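Aspartate aminotransferase (Leishmania major, PDB 4H51) is a homodimeric, pyridoxal-phosphate-dependent aspartate aminotransferase that probably passes the amino group of L-aspartate to 2-oxoglutarate. Local coordinates at the interface of chains A and B. Residues are numbered along the deposited sequence; one frame, centred on the assembly and turned at random. Chains: chain A/B, Aspartate aminotransferase.

Contact 1: the interface of chains A and B. Residues chain A 63, 67-68, 71, 272, 308, 312; chain B 75, 81, 308.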
loop_
_atom_site.group_PDB
_atom_site.type_symbol
_atom_site.label_atom_id
_atom_site.label_comp_id
_atom_site.label_asym_id
_atom_site.label_seq_id
_atom_site.Cartn_x
_atom_site.Cartn_y
_atom_site.Cartn_z
ATOM N N PRO A 63 -17.444 -13.645 -4.461
ATOM C CA PRO A 63 -16.241 -13.861 -5.284
ATOM C C PRO A 63 -16.636 -14.304 -6.653
ATOM O O PRO A 63 -17.413 -15.266 -6.797
ATOM C CB PRO A 63 -15.490 -15.000 -4.568
ATOM C CG PRO A 63 -16.351 -15.427 -3.439
ATOM C CD PRO A 63 -17.632 -14.672 -3.430
ATOM N N VAL A 67 -12.789 -15.305 -10.994
ATOM C CA VAL A 67 -11.702 -15.141 -10.010
ATOM C C VAL A 67 -11.367 -16.451 -9.298
ATOM O O VAL A 67 -10.200 -16.756 -9.091
ATOM C CB VAL A 67 -12.009 -14.052 -8.985
ATOM C CG1 VAL A 67 -11.023 -14.082 -7.807
ATOM C CG2 VAL A 67 -11.999 -12.682 -9.683
ATOM N N ARG A 68 -12.394 -17.202 -8.917
ATOM C CA ARG A 68 -12.194 -18.584 -8.422
ATOM C C ARG A 68 -11.371 -19.429 -9.365
ATOM O O ARG A 68 -10.447 -20.095 -8.943
ATOM C CB ARG A 68 -13.537 -19.260 -8.174
ATOM C CG ARG A 68 -14.194 -18.742 -6.941
ATOM C CD ARG A 68 -13.469 -19.326 -5.747
ATOM N NE ARG A 68 -14.167 -19.029 -4.504
ATOM C CZ ARG A 68 -13.748 -18.199 -3.544
ATOM N NH1 ARG A 68 -12.608 -17.514 -3.621
ATOM N NH2 ARG A 68 -14.514 -18.062 -2.476
ATOM N N GLU A 71 -7.711 -18.212 -9.321
ATOM C CA GLU A 71 -6.952 -18.585 -8.122
ATOM C C GLU A 71 -6.314 -19.986 -8.289
ATOM O O GLU A 71 -5.148 -20.189 -7.946
ATOM C CB GLU A 71 -7.832 -18.523 -6.854
ATOM C CG GLU A 71 -8.156 -17.126 -6.328
ATOM C CD GLU A 71 -7.179 -16.600 -5.268
ATOM O OE1 GLU A 71 -6.060 -17.138 -5.157
ATOM O OE2 GLU A 71 -7.537 -15.637 -4.532
ATOM N N GLU A 272 -7.890 -7.110 -2.459
ATOM C CA GLU A 272 -6.561 -7.412 -3.021
ATOM C C GLU A 272 -5.860 -6.159 -3.619
ATOM O O GLU A 272 -4.678 -6.181 -3.921
ATOM C CB GLU A 272 -6.675 -8.543 -4.020
ATOM C CG GLU A 272 -7.100 -9.887 -3.449
ATOM C CD GLU A 272 -6.444 -10.233 -2.135
ATOM O OE1 GLU A 272 -5.192 -10.087 -1.961
ATOM O OE2 GLU A 272 -7.223 -10.577 -1.221
ATOM N N HIS A 308 -0.643 -10.431 -5.634
ATOM C CA HIS A 308 -1.739 -11.393 -5.828
ATOM C C HIS A 308 -2.902 -10.835 -6.649
ATOM O O HIS A 308 -3.316 -11.447 -7.590
ATOM C CB HIS A 308 -2.247 -11.920 -4.471
ATOM C CG HIS A 308 -3.274 -13.070 -4.571
ATOM N ND1 HIS A 308 -2.981 -14.250 -5.141
ATOM C CD2 HIS A 308 -4.599 -13.173 -4.144
ATOM C CE1 HIS A 308 -4.037 -15.101 -5.079
ATOM N NE2 HIS A 308 -5.039 -14.466 -4.483
ATOM N N LEU A 312 -4.054 -12.159 -10.446
ATOM C CA LEU A 312 -5.409 -12.612 -10.700
ATOM C C LEU A 312 -6.002 -11.817 -11.865
ATOM O O LEU A 312 -6.580 -12.382 -12.801
ATOM C CB LEU A 312 -6.288 -12.428 -9.463
ATOM C CG LEU A 312 -6.136 -13.401 -8.259
ATOM C CD1 LEU A 312 -7.019 -12.894 -7.117
ATOM C CD2 LEU A 312 -6.528 -14.809 -8.623
ATOM N N LEU B 75 -7.330 -21.489 -0.099
ATOM C CA LEU B 75 -8.160 -21.767 -1.248
ATOM C C LEU B 75 -9.339 -22.677 -0.840
ATOM O O LEU B 75 -10.495 -22.425 -1.213
ATOM C CB LEU B 75 -7.314 -22.401 -2.342
ATOM C CG LEU B 75 -7.895 -22.356 -3.742
ATOM C CD1 LEU B 75 -8.521 -21.019 -3.949
ATOM C CD2 LEU B 75 -6.824 -22.593 -4.808
ATOM N N TYR B 81 -13.715 -11.599 -0.997
ATOM C CA TYR B 81 -12.712 -10.537 -1.246
ATOM C C TYR B 81 -13.242 -9.184 -0.787
ATOM O O TYR B 81 -12.869 -8.140 -1.337
ATOM C CB TYR B 81 -12.425 -10.455 -2.757
ATOM C CG TYR B 81 -11.758 -11.675 -3.272
ATOM C CD1 TYR B 81 -10.398 -11.817 -3.193
ATOM C CD2 TYR B 81 -12.492 -12.705 -3.821
ATOM C CE1 TYR B 81 -9.760 -12.956 -3.655
ATOM C CE2 TYR B 81 -11.872 -13.853 -4.278
ATOM C CZ TYR B 81 -10.504 -13.952 -4.211
ATOM O OH TYR B 81 -9.882 -15.089 -4.649
ATOM N N HIS B 308 -4.283 -10.882 1.064
ATOM C CA HIS B 308 -3.726 -12.219 0.833
ATOM C C HIS B 308 -2.523 -12.516 1.717
ATOM O O HIS B 308 -2.480 -13.582 2.356
ATOM C CB HIS B 308 -3.393 -12.398 -0.629
ATOM C CG HIS B 308 -3.062 -13.809 -1.008
ATOM N ND1 HIS B 308 -3.981 -14.818 -0.937
ATOM C CD2 HIS B 308 -1.889 -14.373 -1.490
ATOM C CE1 HIS B 308 -3.396 -15.961 -1.319
ATOM N NE2 HIS B 308 -2.122 -15.683 -1.675
#
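B:Tyr81 and A:Glu71 meet tip to tip, the tyrosine ring lying among A:Pro63, A:Val67, A:Glu71 and A:Glu272. The phenol OH of B:Tyr81 donates a hydrogen bond to carboxylate oxygen OE2 of A:Glu71, on that oxygen's anti lone pair, at a very short 2.4 Å; carboxylate and ring are nearly coplanar. A second bond comes from inside chain A: A:His308 NE2 donates to the same OE2 of A:Glu71 at 2.8 Å, straight (162° at H) and in its ring plane, but from above the carboxylate plane. Two donors thus grip one oxygen and link tyrosine, glutamate and histidine. A longer, bent bond (3.3 Å, 139° at H) runs from the backbone N of B:His308 to the syn lone pair of A:Glu272 OE1.

The two His308 rings stack across the dimer, centroids 3.7 Å apart. In A:His308, CG stands anti to the backbone N (chi1 -173°) and B:His308 copies this, which lays the rings face to face; A:Leu312 backs the other face of the A ring.

Apolar contacts wedge the tyrosine. A:Pro63 CB lies at the ring edge, 3.8 Å from CE2 of B:Tyr81. A:Val67 CG1 touches CZ of the same ring, and A:Glu272 CG meets its CD1. B:Leu75 CD1 packs on A:Glu71 CB, 3.9 Å away. The patch keys a loop tyrosine of one subunit into the other and helps hold the homodimer together.

Contact 2: the interface of chains A and B. Residues chain A 123, 149, 152-153, 156; chain B 299-300.
A:Asn149 swings CG anti to its backbone N (chi1 -152°), bringing its amide to B:Arg299, while B:Glu300 places CG between backbone N and carbonyl carbon (chi1 79°), the crowded position, and runs extended from there alongside helix 149-156 of chain A. In class I aminotransferases the arginine at the position of B:Arg299 is the one that crosses the dimer to bind the distal carboxylate of the dicarboxylic substrate in the partner's active site.

The amide ND2 of A:Asn149 donates to the backbone O of B:Arg299 at 2.9 Å. The bond is almost straight and in the amide plane, yet it reaches the carbonyl from above its plane. This caps a carbonyl at the C-terminal end of helix 287-299, where the helix dipole would probably strengthen the acceptor. Bent at chi2, the arginine chain passes alongside the amide, and its guanidinium stacks on it with the planes 25° apart. A:Asn149 CG lies 3.8 Å from NE of B:Arg299, offset toward the rim of the guanidinium. One asparagine thus secures the backbone of the arginine and covers one face of its charged group, which should help fix its direction.

B:Glu300, with the most buried surface of the patch, lies against the helix. Its CG sits 3.4 Å from the methyl CB of A:Ala156, which also lies over the carboxylate face. Water 2 joins OE2 of that carboxylate (2.8 Å) to the backbone O of A:Gly152. Water 1 lies 2.7 Å from the backbone O of B:Glu300 and also hydrogen-bonds to the hydroxyl OG of A:Ser123 and the backbone O of A:Val153. A:Val153 CG2 packs on that B:Glu300 carbonyl, 3.4 Å from its O.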
loop_
_atom_site.group_PDB
_atom_site.type_symbol
_atom_site.label_atom_id
_atom_site.label_comp_id
_atom_site.label_asym_id
_atom_site.label_seq_id
_atom_site.Cartn_x
_atom_site.Cartn_y
_atom_site.Cartn_z
ATOM N N SER A 123 -4.343 8.984 -4.776
ATOM C CA SER A 123 -3.281 9.530 -3.920
ATOM C C SER A 123 -1.993 9.771 -4.688
ATOM O O SER A 123 -1.429 10.836 -4.622
ATOM C CB SER A 123 -2.981 8.602 -2.751
ATOM O OG SER A 123 -2.084 9.222 -1.874
ATOM N N ASN A 149 -13.972 10.499 0.280
ATOM C CA ASN A 149 -12.558 10.326 0.414
ATOM C C ASN A 149 -11.781 11.152 -0.603
ATOM O O ASN A 149 -10.620 11.300 -0.410
ATOM C CB ASN A 149 -12.160 8.859 0.330
ATOM C CG ASN A 149 -10.890 8.569 1.091
ATOM O OD1 ASN A 149 -10.640 9.231 2.097
ATOM N ND2 ASN A 149 -10.073 7.570 0.621
ATOM N N GLY A 152 -10.135 14.072 1.439
ATOM C CA GLY A 152 -9.080 13.694 2.346
ATOM C C GLY A 152 -7.810 13.276 1.632
ATOM O O GLY A 152 -6.704 13.628 2.042
ATOM N N VAL A 153 -7.988 12.579 0.521
ATOM C CA VAL A 153 -6.842 12.071 -0.260
ATOM C C VAL A 153 -6.099 13.268 -0.851
ATOM O O VAL A 153 -4.871 13.355 -0.753
ATOM C CB VAL A 153 -7.333 11.069 -1.357
ATOM C CG1 VAL A 153 -6.220 10.733 -2.332
ATOM C CG2 VAL A 153 -7.877 9.794 -0.694
ATOM N N ALA A 156 -4.319 15.351 1.830
ATOM C CA ALA A 156 -3.112 14.683 2.308
ATOM C C ALA A 156 -1.977 14.790 1.321
ATOM O O ALA A 156 -0.817 14.788 1.710
ATOM C CB ALA A 156 -3.377 13.209 2.628
ATOM N N ARG B 299 -6.507 5.664 5.431
ATOM C CA ARG B 299 -7.657 5.937 4.558
ATOM C C ARG B 299 -7.335 6.970 3.483
ATOM O O ARG B 299 -7.808 6.863 2.341
ATOM C CB ARG B 299 -8.818 6.460 5.394
ATOM C CG ARG B 299 -10.096 6.810 4.666
ATOM C CD ARG B 299 -10.646 5.717 3.760
ATOM N NE ARG B 299 -12.082 5.886 3.577
ATOM C CZ ARG B 299 -12.807 5.435 2.542
ATOM N NH1 ARG B 299 -12.263 4.802 1.513
ATOM N NH2 ARG B 299 -14.120 5.618 2.534
ATOM N N GLU B 300 -6.522 7.952 3.829
ATOM C CA GLU B 300 -6.240 9.028 2.879
ATOM C C GLU B 300 -5.159 8.640 1.855
ATOM O O GLU B 300 -4.863 9.404 0.916
ATOM C CB GLU B 300 -5.995 10.344 3.613
ATOM C CG GLU B 300 -4.649 10.492 4.211
ATOM C CD GLU B 300 -4.547 11.535 5.338
ATOM O OE1 GLU B 300 -3.443 11.668 5.805
ATOM O OE2 GLU B 300 -5.532 12.193 5.753
HETATM O O HOH W 1 -3.207 11.209 -0.218
HETATM O O HOH W 2 -6.363 14.620 4.552
#

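The C-alpha centres of contact 1 and contact 2 lie about 26 Å apart on one two-fold interface, and they share no residue. They are tied along chain B: contact 2 takes the end of helix 287-299 and the next residue, and a short connection leads to helix 307-318, which begins at contact 1. The His308 stack of contact 1 is its own twin on the two-fold; all else in both contacts recurs with the chains exchanged. Contact 1 probably serves chiefly to anchor the subunits, whereas contact 2 carries the arginine that in this family reaches the partner's active site, which suggests that assembly and substrate recognition depend on each other.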